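Local coordinates for De novo designed switch protein caging a hemagglutinin binder (sCageHA267_1S) (Synthetic construct, PDB 7CBC) that is a de novo designed six-helix-bundle switch that cages a hemagglutinin binder, probably for use in modular biosensors, at residues L36-V41 and L233-L238; L43-T48 and S240-P245; K58-K63 and L132-V137; A126-E131 and K157-E162. All coordinates share one frame; numbering follows the deposited sequence.

Contact 1: L36-V41 and L233-L238; sequences LNLELV and LDLLRL
Val41 and Leu236 mark the closest backbone approach, their CA atoms 7.6 Å apart, between two helical segments that run almost exactly parallel, with a 3° angle between their axes and 11.5 Å separating them. At that spacing the side chains alone bridge the gap, and four aliphatic residues do so. Leu235 leads from its helix: with CG anti to the backbone N (chi1 176°), it extends CD2 between two residues of the facing helix. CD2 of Leu235 meets CD2 of Leu38 at 3.6 Å, where the two leucines cross at a slant, and lies 3.9 Å from CG1 of Val41, which it approaches tip to tip. The two branches of Val41 serve different partners. While CG1 turns to Leu235, CG2 packs against CD2 of Leu236 at 3.9 Å, so one beta-branched residue fills the position facing two consecutive leucines. The touching atoms are almost all methyls, and all four residues are buried. Helix 99-142 covers one flank, its Val137 touching Val41 and its Ala136 touching Leu236. Helix 245-268 adds Lys256 to Leu38, and Ile252 and Ser255 to Leu235. Aliphatic side chains meeting in this way between parallel helices are characteristic of the hydrophobic core of a helical bundle, here joining helix 3-46 with helix 195-239, distant in sequence.

Contact 2: L43-T48 and S240-P245; sequences LAVELT and SELTDP
Val45, Leu242 and Pro245 form a small apolar patch at one end of the bundle, where the last turns of helix 3-46 meet the loop that leads from helix 195-239 into helix 245-268. The nearest backbones are those of Val45 and Pro245, whose CA atoms lie 6.7 Å apart. Val45 carries its side of the contact alone. Its CG1, anti to the backbone N (chi1 169°), sits 3.6 Å from CD1 of Leu242 and also 3.6 Å from CB of the Pro245 ring. Its other branch, CG2, takes a looser place 4.1 Å from the same CD1 of Leu242. Leu242 gets there with CG between its backbone N and carbonyl carbon (chi1 79°), and it also touches Ala248 of the following helix. Pro245 opens that helix, and the preceding Asp244 is its N-cap, OD2 accepting a weak hydrogen bond from the backbone N of Asp246. The loop is thus tied in two ways, by polar capping of the new helix and by apolar packing on Val45. Because the pairing across the gap is entirely van der Waals, in a partly exposed setting, it implies modest hydrophobic burial with little directional specificity.

Contact 3: K58-K63 and L132-V137; sequences KEVKDK and LNIRAV
Ile134 reaches from helix 99-142 toward helix 50-93 and lies against Lys61; the CA atom of Lys61 and the CA atom of Ile134, 7.2 Å apart, are the nearest backbone pair. Two methyls of the isoleucine do the touching. CG2 rests on the aliphatic run of the lysine, 3.7 Å from CG and 3.7 Å from CE of Lys61, while CD1 lies 3.8 Å from the same CG and 4.0 Å from CA of Lys61. The two side chains pass at a slant. With CG1 anti to its carbonyl carbon (chi1 -56°) and CG2 anti to its backbone N, Ile134 presents both methyls to that chain. Val60 adds a looser touch, CG1 standing 4.3 Å from CG2 of Ile134.

Further out, the lysine is stretched beyond CG, which carries NZ past the isoleucine to a long, weak ion pair with Glu138, about one helical turn after Ile134. Ile57 and Ser64, on the same helix as Lys61, also touch Ile134, and Leu40 of helix 3-46 backs Val60. The neighbouring Asn133 faces another way, its ND2 hydrogen-bonded to Gln229 OE1 of helix 195-239.

Lys61 therefore works as an amphipathic cover: its methylenes shield a buried isoleucine at the edge of the core, while its ammonium group remains near the carboxylate of Glu138. Between the segments the contact is apolar packing throughout, and the charge interaction with Glu138, just beyond them, probably adds only a mild electrostatic bias.

Contact 4: A126-E131 and K157-E162; sequences AAKLQE and KRRSKE
Leu129 points its CD2 methyl at the backbone and side chain of Ser160, the residues whose CA atoms come closest here, at 6.3 Å. CD2 of Leu129 stands 3.8 Å from CA of Ser160 and 3.9 Å from its OG, so the leucine end lies over the serine; the small size of Ser160 is consistent with the close approach of helices 99-142 and 146-190. The leucine's CG is anti to its carbonyl carbon (chi1 -64°), which swings the branched end toward the facing helix although its CB sets off along a different line. Leu225 and Gln229 of helix 195-239 also touch Leu129, and Ile163 and Ile164 pack on it from the facing helix.

The serine hydroxyl donates to the backbone O of Ala156, one turn back, and is also hydrogen-bonded to NE2 of Gln229, so this buried oxygen has two polar partners beside an apolar methyl.

Beside this pair, Lys128 and Arg159 meet less closely. CD of Lys128 lies 4.3 Å from NH2 of Arg159, oblique to the guanidinium plane. The charged atoms are not in contact, NZ of Lys128 lying 4.9 Å from NH2 of Arg159. Each has an acidic neighbour: Arg159 NH1 makes a long salt bridge, 4.0 Å, to Glu162 OE1 at the guanidinium edge and in its plane, and Lys128 has a weak, long ion pair with Glu166. The contact thus grades from buried packing around a serine bonded to its own helix and to Gln229 of helix 195-239 to a charged margin, where nearby carboxylates probably temper the like-charge repulsion.

In the fold
Contacts 1 and 3 are buried, contact 4 is partly so, and contact 2 lies at the surface of the bundle end. Contacts 1 and 2 both use helix 3-46 and follow one another along it, their centres 11 Å apart; contacts 3 and 4 share helix 99-142. The chemistry follows position: pure aliphatic packing in contact 1, a small apolar patch on a loop that ends in a helix N-cap in contact 2, lysine methylenes in contact 3, and a lysine methylene beside an arginine guanidinium in contact 4. Gln229 hydrogen-bonds both Asn133 and Ser160, linking contacts 3 and 4, while contact 1 joins contact 3 by packing, Asn37 on Asn133 and Leu236 on Ala136.

Contact 1: L36-V41 and L233-L238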
loop_
_atom_site.group_PDB
_atom_site.type_symbol
_atom_site.label_atom_id
_atom_site.label_comp_id
_atom_site.label_asym_id
_atom_site.label_seq_id
_atom_site.Cartn_x
_atom_site.Cartn_y
_atom_site.Cartn_z
ATOM N N LEU A 36 13.604 -12.419 5.830
ATOM C CA LEU A 36 13.923 -13.787 5.426
ATOM C C LEU A 36 14.961 -13.818 4.314
ATOM O O LEU A 36 15.885 -14.641 4.339
ATOM C CB LEU A 36 12.664 -14.519 4.971
ATOM C CG LEU A 36 11.567 -14.748 5.994
ATOM C CD1 LEU A 36 10.542 -15.700 5.395
ATOM C CD2 LEU A 36 12.167 -15.316 7.283
ATOM N N ASN A 37 14.801 -12.968 3.298
ATOM C CA ASN A 37 15.756 -12.999 2.196
ATOM C C ASN A 37 17.170 -12.700 2.682
ATOM O O ASN A 37 18.128 -13.377 2.281
ATOM C CB ASN A 37 15.343 -12.030 1.094
ATOM C CG ASN A 37 16.170 -12.206 -0.166
ATOM O OD1 ASN A 37 15.910 -13.098 -0.979
ATOM N ND2 ASN A 37 17.185 -11.365 -0.330
ATOM N N LEU A 38 17.326 -11.702 3.554
ATOM C CA LEU A 38 18.661 -11.395 4.052
ATOM C C LEU A 38 19.231 -12.574 4.822
ATOM O O LEU A 38 20.397 -12.943 4.635
ATOM C CB LEU A 38 18.632 -10.141 4.918
ATOM C CG LEU A 38 18.314 -8.869 4.124
ATOM C CD1 LEU A 38 18.543 -7.646 4.986
ATOM C CD2 LEU A 38 19.145 -8.798 2.839
ATOM N N GLU A 39 18.413 -13.189 5.678
ATOM C CA GLU A 39 18.846 -14.363 6.423
ATOM C C GLU A 39 19.243 -15.499 5.491
ATOM O O GLU A 39 20.228 -16.202 5.744
ATOM C CB GLU A 39 17.737 -14.816 7.365
ATOM C CG GLU A 39 17.503 -13.876 8.524
ATOM C CD GLU A 39 18.173 -14.371 9.782
ATOM O OE1 GLU A 39 18.324 -15.606 9.923
ATOM O OE2 GLU A 39 18.555 -13.529 10.626
ATOM N N LEU A 40 18.483 -15.704 4.416
ATOM C CA LEU A 40 18.804 -16.781 3.489
ATOM C C LEU A 40 20.125 -16.521 2.774
ATOM O O LEU A 40 20.944 -17.439 2.600
ATOM C CB LEU A 40 17.668 -16.951 2.487
ATOM C CG LEU A 40 17.959 -17.985 1.404
ATOM C CD1 LEU A 40 18.313 -19.341 2.033
ATOM C CD2 LEU A 40 16.794 -18.099 0.422
ATOM N N VAL A 41 20.352 -15.278 2.343
ATOM C CA VAL A 41 21.635 -14.944 1.734
ATOM C C VAL A 41 22.768 -15.224 2.708
ATOM O O VAL A 41 23.808 -15.782 2.335
ATOM C CB VAL A 41 21.644 -13.479 1.274
ATOM C CG1 VAL A 41 23.041 -13.085 0.849
ATOM C CG2 VAL A 41 20.677 -13.294 0.141
ATOM N N LEU A 233 19.570 -7.472 -5.314
ATOM C CA LEU A 233 20.423 -7.823 -6.442
ATOM C C LEU A 233 21.867 -7.389 -6.204
ATOM O O LEU A 233 22.798 -8.165 -6.454
ATOM C CB LEU A 233 19.869 -7.206 -7.724
ATOM C CG LEU A 233 18.437 -7.644 -8.033
ATOM C CD1 LEU A 233 17.743 -6.627 -8.929
ATOM C CD2 LEU A 233 18.418 -9.028 -8.677
ATOM N N ASP A 234 22.072 -6.165 -5.704
ATOM C CA ASP A 234 23.421 -5.697 -5.384
ATOM C C ASP A 234 24.100 -6.621 -4.378
ATOM O O ASP A 234 25.304 -6.887 -4.477
ATOM C CB ASP A 234 23.366 -4.267 -4.834
ATOM C CG ASP A 234 23.121 -3.212 -5.924
ATOM O OD1 ASP A 234 22.886 -3.597 -7.095
ATOM O OD2 ASP A 234 23.137 -1.996 -5.597
ATOM N N LEU A 235 23.341 -7.123 -3.404
ATOM C CA LEU A 235 23.911 -8.017 -2.406
ATOM C C LEU A 235 24.235 -9.379 -3.005
ATOM O O LEU A 235 25.271 -9.977 -2.677
ATOM C CB LEU A 235 22.942 -8.158 -1.239
ATOM C CG LEU A 235 23.311 -9.131 -0.127
ATOM C CD1 LEU A 235 24.537 -8.642 0.642
ATOM C CD2 LEU A 235 22.122 -9.315 0.798
ATOM N N LEU A 236 23.360 -9.888 -3.881
ATOM C CA LEU A 236 23.645 -11.139 -4.582
ATOM C C LEU A 236 24.839 -10.992 -5.513
ATOM O O LEU A 236 25.642 -11.928 -5.668
ATOM C CB LEU A 236 22.421 -11.592 -5.372
ATOM C CG LEU A 236 21.296 -12.185 -4.525
ATOM C CD1 LEU A 236 20.248 -12.804 -5.419
ATOM C CD2 LEU A 236 21.833 -13.215 -3.549
ATOM N N ARG A 237 24.958 -9.835 -6.163
ATOM C CA ARG A 237 26.144 -9.559 -6.958
ATOM C C ARG A 237 27.398 -9.674 -6.108
ATOM O O ARG A 237 28.360 -10.335 -6.503
ATOM C CB ARG A 237 26.037 -8.174 -7.589
ATOM C CG ARG A 237 27.066 -7.890 -8.660
ATOM C CD ARG A 237 26.424 -7.137 -9.819
ATOM N NE ARG A 237 27.388 -6.855 -10.879
ATOM C CZ ARG A 237 27.807 -7.758 -11.760
ATOM N NH1 ARG A 237 27.336 -8.997 -11.712
ATOM N NH2 ARG A 237 28.697 -7.421 -12.688
ATOM N N LEU A 238 27.385 -9.077 -4.913
ATOM C CA LEU A 238 28.563 -9.064 -4.048
ATOM C C LEU A 238 28.801 -10.409 -3.364
ATOM O O LEU A 238 29.954 -10.803 -3.160
ATOM C CB LEU A 238 28.424 -7.969 -2.992
ATOM C CG LEU A 238 29.260 -6.699 -3.151
ATOM C CD1 LEU A 238 29.043 -6.079 -4.535
ATOM C CD2 LEU A 238 28.904 -5.709 -2.037
#

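Contact 2: L43-T48 and S240-P245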
loop_
_atom_site.group_PDB
_atom_site.type_symbol
_atom_site.label_atom_id
_atom_site.label_comp_id
_atom_site.label_asym_id
_atom_site.label_seq_id
_atom_site.Cartn_x
_atom_site.Cartn_y
_atom_site.Cartn_z
ATOM N N LEU A 43 23.015 -17.357 5.132
ATOM C CA LEU A 43 23.296 -18.772 5.315
ATOM C C LEU A 43 23.900 -19.399 4.069
ATOM O O LEU A 43 24.695 -20.338 4.179
ATOM C CB LEU A 43 22.023 -19.512 5.719
ATOM C CG LEU A 43 22.134 -20.158 7.106
ATOM C CD1 LEU A 43 20.938 -21.050 7.369
ATOM C CD2 LEU A 43 23.452 -20.939 7.268
ATOM N N ALA A 44 23.543 -18.895 2.888
ATOM C CA ALA A 44 24.131 -19.386 1.648
ATOM C C ALA A 44 25.621 -19.088 1.554
ATOM O O ALA A 44 26.320 -19.747 0.782
ATOM C CB ALA A 44 23.408 -18.777 0.448
ATOM N N VAL A 45 26.108 -18.091 2.298
ATOM C CA VAL A 45 27.544 -17.834 2.371
ATOM C C VAL A 45 28.246 -18.957 3.128
ATOM O O VAL A 45 29.351 -19.378 2.764
ATOM C CB VAL A 45 27.795 -16.459 3.022
ATOM C CG1 VAL A 45 29.255 -16.271 3.355
ATOM C CG2 VAL A 45 27.308 -15.338 2.113
ATOM N N GLU A 46 27.594 -19.486 4.168
ATOM C CA GLU A 46 28.185 -20.513 5.021
ATOM C C GLU A 46 28.030 -21.919 4.435
ATOM O O GLU A 46 29.021 -22.600 4.143
ATOM C CB GLU A 46 27.535 -20.451 6.404
ATOM C CG GLU A 46 28.359 -19.736 7.447
ATOM C CD GLU A 46 28.017 -20.210 8.838
ATOM O OE1 GLU A 46 28.777 -21.047 9.382
ATOM O OE2 GLU A 46 26.974 -19.764 9.372
ATOM N N LEU A 47 26.785 -22.358 4.249
ATOM C CA LEU A 47 26.487 -23.770 4.026
ATOM C C LEU A 47 26.991 -24.268 2.672
ATOM O O LEU A 47 26.910 -23.573 1.659
ATOM C CB LEU A 47 24.975 -24.017 4.144
ATOM N N THR A 48 27.512 -25.497 2.670
ATOM C CA THR A 48 27.891 -26.240 1.478
ATOM C C THR A 48 27.243 -27.622 1.416
ATOM O O THR A 48 27.086 -28.163 0.320
ATOM C CB THR A 48 29.417 -26.411 1.413
ATOM O OG1 THR A 48 29.772 -26.949 0.137
ATOM C CG2 THR A 48 29.901 -27.330 2.508
ATOM N N SER A 240 28.397 -13.369 -4.395
ATOM C CA SER A 240 29.135 -14.294 -5.235
ATOM C C SER A 240 30.533 -13.784 -5.564
ATOM O O SER A 240 31.326 -14.538 -6.128
ATOM C CB SER A 240 28.366 -14.577 -6.528
ATOM O OG SER A 240 28.042 -13.377 -7.201
ATOM N N GLU A 241 30.849 -12.532 -5.242
ATOM C CA GLU A 241 32.221 -12.010 -5.313
ATOM C C GLU A 241 32.890 -12.114 -3.952
ATOM O O GLU A 241 33.416 -11.130 -3.427
ATOM C CB GLU A 241 32.240 -10.554 -5.778
ATOM C CG GLU A 241 31.284 -10.145 -6.886
ATOM C CD GLU A 241 31.543 -10.794 -8.227
ATOM O OE1 GLU A 241 31.502 -12.036 -8.308
ATOM O OE2 GLU A 241 31.746 -10.033 -9.197
ATOM N N LEU A 242 32.854 -13.281 -3.328
ATOM C CA LEU A 242 33.480 -13.459 -2.029
ATOM C C LEU A 242 34.651 -14.417 -2.158
ATOM O O LEU A 242 34.487 -15.556 -2.611
ATOM C CB LEU A 242 32.477 -13.970 -0.983
ATOM C CG LEU A 242 32.024 -15.437 -0.864
ATOM C CD1 LEU A 242 30.983 -15.565 0.234
ATOM C CD2 LEU A 242 31.494 -16.030 -2.176
ATOM N N THR A 243 35.836 -13.946 -1.794
ATOM C CA THR A 243 36.804 -14.888 -1.269
ATOM C C THR A 243 36.505 -14.934 0.226
ATOM O O THR A 243 35.847 -15.853 0.719
ATOM C CB THR A 243 38.251 -14.478 -1.610
ATOM O OG1 THR A 243 39.191 -15.302 -0.895
ATOM C CG2 THR A 243 38.529 -12.967 -1.371
ATOM N N ASP A 244 36.911 -13.898 0.919
ATOM C CA ASP A 244 36.637 -13.572 2.307
ATOM C C ASP A 244 35.138 -13.574 2.589
ATOM O O ASP A 244 34.439 -12.671 2.111
ATOM C CB ASP A 244 37.264 -12.191 2.552
ATOM C CG ASP A 244 37.483 -11.858 4.025
ATOM O OD1 ASP A 244 37.912 -10.715 4.298
ATOM O OD2 ASP A 244 37.240 -12.708 4.906
ATOM N N PRO A 245 34.586 -14.529 3.352
ATOM C CA PRO A 245 33.180 -14.400 3.733
ATOM C C PRO A 245 32.970 -13.462 4.901
ATOM O O PRO A 245 31.865 -12.928 5.040
ATOM C CB PRO A 245 32.773 -15.837 4.095
ATOM C CG PRO A 245 33.889 -16.691 3.553
ATOM C CD PRO A 245 35.094 -15.826 3.823
#

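Contact 3: K58-K63 and L132-V137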
loop_
_atom_site.group_PDB
_atom_site.type_symbol
_atom_site.label_atom_id
_atom_site.label_comp_id
_atom_site.label_asym_id
_atom_site.label_seq_id
_atom_site.Cartn_x
_atom_site.Cartn_y
_atom_site.Cartn_z
ATOM N N LYS A 58 13.800 -24.982 1.305
ATOM C CA LYS A 58 12.398 -25.362 1.463
ATOM C C LYS A 58 11.745 -24.608 2.618
ATOM O O LYS A 58 10.589 -24.171 2.514
ATOM C CB LYS A 58 12.273 -26.870 1.688
ATOM C CG LYS A 58 10.820 -27.348 1.841
ATOM C CD LYS A 58 10.710 -28.693 2.555
ATOM C CE LYS A 58 11.902 -29.599 2.228
ATOM N NZ LYS A 58 11.693 -31.043 2.555
ATOM N N GLU A 59 12.469 -24.443 3.729
ATOM C CA GLU A 59 11.874 -23.827 4.901
ATOM C C GLU A 59 11.663 -22.328 4.706
ATOM O O GLU A 59 10.690 -21.781 5.218
ATOM C CB GLU A 59 12.732 -24.093 6.138
ATOM C CG GLU A 59 12.015 -23.804 7.456
ATOM C CD GLU A 59 12.711 -22.737 8.296
ATOM O OE1 GLU A 59 13.743 -22.192 7.841
ATOM O OE2 GLU A 59 12.220 -22.438 9.412
ATOM N N VAL A 60 12.551 -21.647 3.983
ATOM C CA VAL A 60 12.275 -20.244 3.714
ATOM C C VAL A 60 11.186 -20.121 2.654
ATOM O O VAL A 60 10.390 -19.175 2.683
ATOM C CB VAL A 60 13.559 -19.494 3.315
ATOM C CG1 VAL A 60 14.101 -20.023 2.012
ATOM C CG2 VAL A 60 13.323 -17.998 3.224
ATOM N N LYS A 61 11.091 -21.078 1.730
ATOM C CA LYS A 61 9.957 -21.074 0.812
ATOM C C LYS A 61 8.648 -21.186 1.578
ATOM O O LYS A 61 7.775 -20.316 1.471
ATOM C CB LYS A 61 10.090 -22.201 -0.210
ATOM C CG LYS A 61 11.016 -21.859 -1.363
ATOM C CD LYS A 61 10.996 -22.938 -2.428
ATOM C CE LYS A 61 11.923 -22.591 -3.582
ATOM N NZ LYS A 61 12.124 -23.761 -4.494
ATOM N N ASP A 62 8.501 -22.243 2.377
ATOM C CA ASP A 62 7.273 -22.403 3.150
ATOM C C ASP A 62 7.018 -21.193 4.042
ATOM O O ASP A 62 5.878 -20.736 4.157
ATOM C CB ASP A 62 7.326 -23.687 3.980
ATOM C CG ASP A 62 7.407 -24.944 3.116
ATOM O OD1 ASP A 62 6.901 -24.912 1.969
ATOM O OD2 ASP A 62 7.979 -25.961 3.586
ATOM N N LYS A 63 8.065 -20.637 4.661
ATOM C CA LYS A 63 7.849 -19.474 5.518
ATOM C C LYS A 63 7.371 -18.273 4.704
ATOM O O LYS A 63 6.492 -17.524 5.150
ATOM C CB LYS A 63 9.125 -19.132 6.290
ATOM C CG LYS A 63 8.887 -18.602 7.718
ATOM C CD LYS A 63 8.259 -17.189 7.748
ATOM C CE LYS A 63 7.847 -16.740 9.169
ATOM N NZ LYS A 63 7.633 -15.250 9.330
ATOM N N LEU A 132 11.502 -15.409 -7.022
ATOM C CA LEU A 132 12.709 -15.119 -7.781
ATOM C C LEU A 132 13.926 -15.066 -6.878
ATOM O O LEU A 132 14.982 -15.612 -7.216
ATOM C CB LEU A 132 12.554 -13.794 -8.525
ATOM C CG LEU A 132 13.819 -13.348 -9.249
ATOM C CD1 LEU A 132 13.885 -14.042 -10.588
ATOM C CD2 LEU A 132 13.823 -11.848 -9.431
ATOM N N ASN A 133 13.805 -14.413 -5.720
ATOM C CA ASN A 133 14.977 -14.259 -4.866
ATOM C C ASN A 133 15.396 -15.584 -4.240
ATOM O O ASN A 133 16.589 -15.802 -3.993
ATOM C CB ASN A 133 14.707 -13.209 -3.796
ATOM C CG ASN A 133 14.652 -11.806 -4.368
ATOM O OD1 ASN A 133 15.302 -11.511 -5.370
ATOM N ND2 ASN A 133 13.843 -10.940 -3.755
ATOM N N ILE A 134 14.443 -16.479 -3.983
ATOM C CA ILE A 134 14.798 -17.785 -3.441
ATOM C C ILE A 134 15.465 -18.638 -4.513
ATOM O O ILE A 134 16.496 -19.280 -4.274
ATOM C CB ILE A 134 13.550 -18.476 -2.877
ATOM C CG1 ILE A 134 12.884 -17.578 -1.845
ATOM C CG2 ILE A 134 13.931 -19.810 -2.267
ATOM C CD1 ILE A 134 11.602 -18.145 -1.286
ATOM N N ARG A 135 14.866 -18.673 -5.705
ATOM C CA ARG A 135 15.419 -19.448 -6.805
ATOM C C ARG A 135 16.828 -18.982 -7.136
ATOM O O ARG A 135 17.710 -19.800 -7.439
ATOM C CB ARG A 135 14.499 -19.329 -8.024
ATOM C CG ARG A 135 14.708 -20.410 -9.072
ATOM C CD ARG A 135 13.944 -20.130 -10.367
ATOM N NE ARG A 135 12.605 -19.575 -10.161
ATOM C CZ ARG A 135 12.162 -18.460 -10.749
ATOM N NH1 ARG A 135 12.955 -17.785 -11.575
ATOM N NH2 ARG A 135 10.928 -18.017 -10.512
ATOM N N ALA A 136 17.059 -17.668 -7.063
ATOM C CA ALA A 136 18.380 -17.116 -7.337
ATOM C C ALA A 136 19.418 -17.655 -6.359
ATOM O O ALA A 136 20.503 -18.086 -6.768
ATOM C CB ALA A 136 18.334 -15.588 -7.287
ATOM N N VAL A 137 19.111 -17.627 -5.061
ATOM C CA VAL A 137 20.035 -18.172 -4.069
ATOM C C VAL A 137 20.255 -19.661 -4.315
ATOM O O VAL A 137 21.395 -20.150 -4.343
ATOM C CB VAL A 137 19.510 -17.907 -2.646
ATOM C CG1 VAL A 137 20.198 -18.829 -1.648
ATOM C CG2 VAL A 137 19.714 -16.451 -2.268
#

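Contact 4: A126-E131 and K157-E162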
loop_
_atom_site.group_PDB
_atom_site.type_symbol
_atom_site.label_atom_id
_atom_site.label_comp_id
_atom_site.label_asym_id
_atom_site.label_seq_id
_atom_site.Cartn_x
_atom_site.Cartn_y
_atom_site.Cartn_z
ATOM N N ALA A 126 5.225 -8.610 -5.016
ATOM C CA ALA A 126 6.112 -8.941 -3.901
ATOM C C ALA A 126 6.335 -10.446 -3.795
ATOM O O ALA A 126 7.450 -10.897 -3.481
ATOM C CB ALA A 126 5.547 -8.381 -2.592
ATOM N N ALA A 127 5.298 -11.248 -4.054
ATOM C CA ALA A 127 5.489 -12.700 -4.057
ATOM C C ALA A 127 6.406 -13.140 -5.190
ATOM O O ALA A 127 7.268 -14.012 -4.997
ATOM C CB ALA A 127 4.144 -13.418 -4.164
ATOM N N LYS A 128 6.241 -12.559 -6.382
ATOM C CA LYS A 128 7.082 -12.952 -7.505
ATOM C C LYS A 128 8.548 -12.632 -7.241
ATOM O O LYS A 128 9.424 -13.455 -7.531
ATOM C CB LYS A 128 6.614 -12.283 -8.794
ATOM C CG LYS A 128 5.273 -12.798 -9.305
ATOM C CD LYS A 128 4.899 -12.107 -10.599
ATOM C CE LYS A 128 3.508 -12.482 -11.060
ATOM N NZ LYS A 128 3.241 -11.879 -12.401
ATOM N N LEU A 129 8.839 -11.453 -6.685
ATOM C CA LEU A 129 10.220 -11.140 -6.344
ATOM C C LEU A 129 10.760 -12.107 -5.304
ATOM O O LEU A 129 11.922 -12.518 -5.383
ATOM C CB LEU A 129 10.354 -9.704 -5.851
ATOM C CG LEU A 129 10.024 -8.614 -6.868
ATOM C CD1 LEU A 129 10.034 -7.245 -6.199
ATOM C CD2 LEU A 129 11.009 -8.654 -8.022
ATOM N N GLN A 130 9.939 -12.495 -4.326
ATOM C CA GLN A 130 10.418 -13.441 -3.316
ATOM C C GLN A 130 10.789 -14.779 -3.940
ATOM O O GLN A 130 11.887 -15.302 -3.713
ATOM C CB GLN A 130 9.368 -13.646 -2.232
ATOM C CG GLN A 130 9.879 -14.440 -1.037
ATOM C CD GLN A 130 10.773 -13.607 -0.132
ATOM O OE1 GLN A 130 11.135 -12.475 -0.463
ATOM N NE2 GLN A 130 11.122 -14.159 1.026
ATOM N N GLU A 131 9.876 -15.358 -4.717
ATOM C CA GLU A 131 10.165 -16.619 -5.387
ATOM C C GLU A 131 11.406 -16.500 -6.264
ATOM O O GLU A 131 12.290 -17.371 -6.239
ATOM C CB GLU A 131 8.939 -17.035 -6.195
ATOM C CG GLU A 131 9.222 -17.991 -7.340
ATOM C CD GLU A 131 8.017 -18.136 -8.252
ATOM O OE1 GLU A 131 7.209 -17.182 -8.308
ATOM O OE2 GLU A 131 7.878 -19.191 -8.911
ATOM N N LYS A 157 18.173 -9.746 -12.350
ATOM C CA LYS A 157 18.019 -8.318 -12.581
ATOM C C LYS A 157 16.912 -8.043 -13.595
ATOM O O LYS A 157 16.020 -7.223 -13.349
ATOM C CB LYS A 157 19.354 -7.733 -13.042
ATOM C CG LYS A 157 19.280 -6.313 -13.584
ATOM C CD LYS A 157 20.681 -5.827 -13.943
ATOM C CE LYS A 157 20.683 -4.367 -14.357
ATOM N NZ LYS A 157 22.076 -3.867 -14.551
ATOM N N ARG A 158 16.936 -8.748 -14.731
ATOM C CA ARG A 158 15.950 -8.496 -15.777
ATOM C C ARG A 158 14.539 -8.796 -15.287
ATOM O O ARG A 158 13.631 -7.968 -15.441
ATOM C CB ARG A 158 16.270 -9.314 -17.032
ATOM C CG ARG A 158 15.056 -9.614 -17.926
ATOM C CD ARG A 158 15.413 -10.468 -19.157
ATOM N NE ARG A 158 16.350 -11.551 -18.834
ATOM C CZ ARG A 158 17.533 -11.723 -19.421
ATOM N NH1 ARG A 158 17.922 -10.894 -20.383
ATOM N NH2 ARG A 158 18.324 -12.722 -19.048
ATOM N N ARG A 159 14.337 -9.975 -14.686
ATOM C CA ARG A 159 13.003 -10.369 -14.236
ATOM C C ARG A 159 12.495 -9.459 -13.128
ATOM O O ARG A 159 11.312 -9.113 -13.109
ATOM C CB ARG A 159 13.001 -11.818 -13.764
ATOM C CG ARG A 159 12.389 -12.783 -14.763
ATOM C CD ARG A 159 10.949 -12.369 -15.112
ATOM N NE ARG A 159 9.939 -13.016 -14.272
ATOM C CZ ARG A 159 8.649 -12.678 -14.256
ATOM N NH1 ARG A 159 8.200 -11.696 -15.031
ATOM N NH2 ARG A 159 7.801 -13.318 -13.459
ATOM N N SER A 160 13.370 -9.080 -12.191
ATOM C CA SER A 160 13.017 -8.114 -11.159
ATOM C C SER A 160 12.392 -6.858 -11.754
ATOM O O SER A 160 11.316 -6.415 -11.322
ATOM C CB SER A 160 14.252 -7.739 -10.346
ATOM O OG SER A 160 14.659 -8.808 -9.517
ATOM N N LYS A 161 13.064 -6.262 -12.745
ATOM C CA LYS A 161 12.575 -5.004 -13.295
ATOM C C LYS A 161 11.322 -5.200 -14.137
ATOM O O LYS A 161 10.450 -4.327 -14.142
ATOM C CB LYS A 161 13.662 -4.306 -14.113
ATOM C CG LYS A 161 13.340 -2.826 -14.305
ATOM C CD LYS A 161 14.489 -2.042 -14.900
ATOM C CE LYS A 161 14.104 -0.582 -15.051
ATOM N NZ LYS A 161 12.752 -0.408 -15.686
ATOM N N GLU A 162 11.207 -6.322 -14.853
ATOM C CA GLU A 162 9.938 -6.650 -15.498
ATOM C C GLU A 162 8.819 -6.771 -14.468
ATOM O O GLU A 162 7.718 -6.255 -14.680
ATOM C CB GLU A 162 10.057 -7.947 -16.305
ATOM C CG GLU A 162 11.064 -7.897 -17.469
ATOM C CD GLU A 162 11.249 -9.249 -18.178
ATOM O OE1 GLU A 162 10.490 -10.207 -17.885
ATOM O OE2 GLU A 162 12.150 -9.346 -19.046
#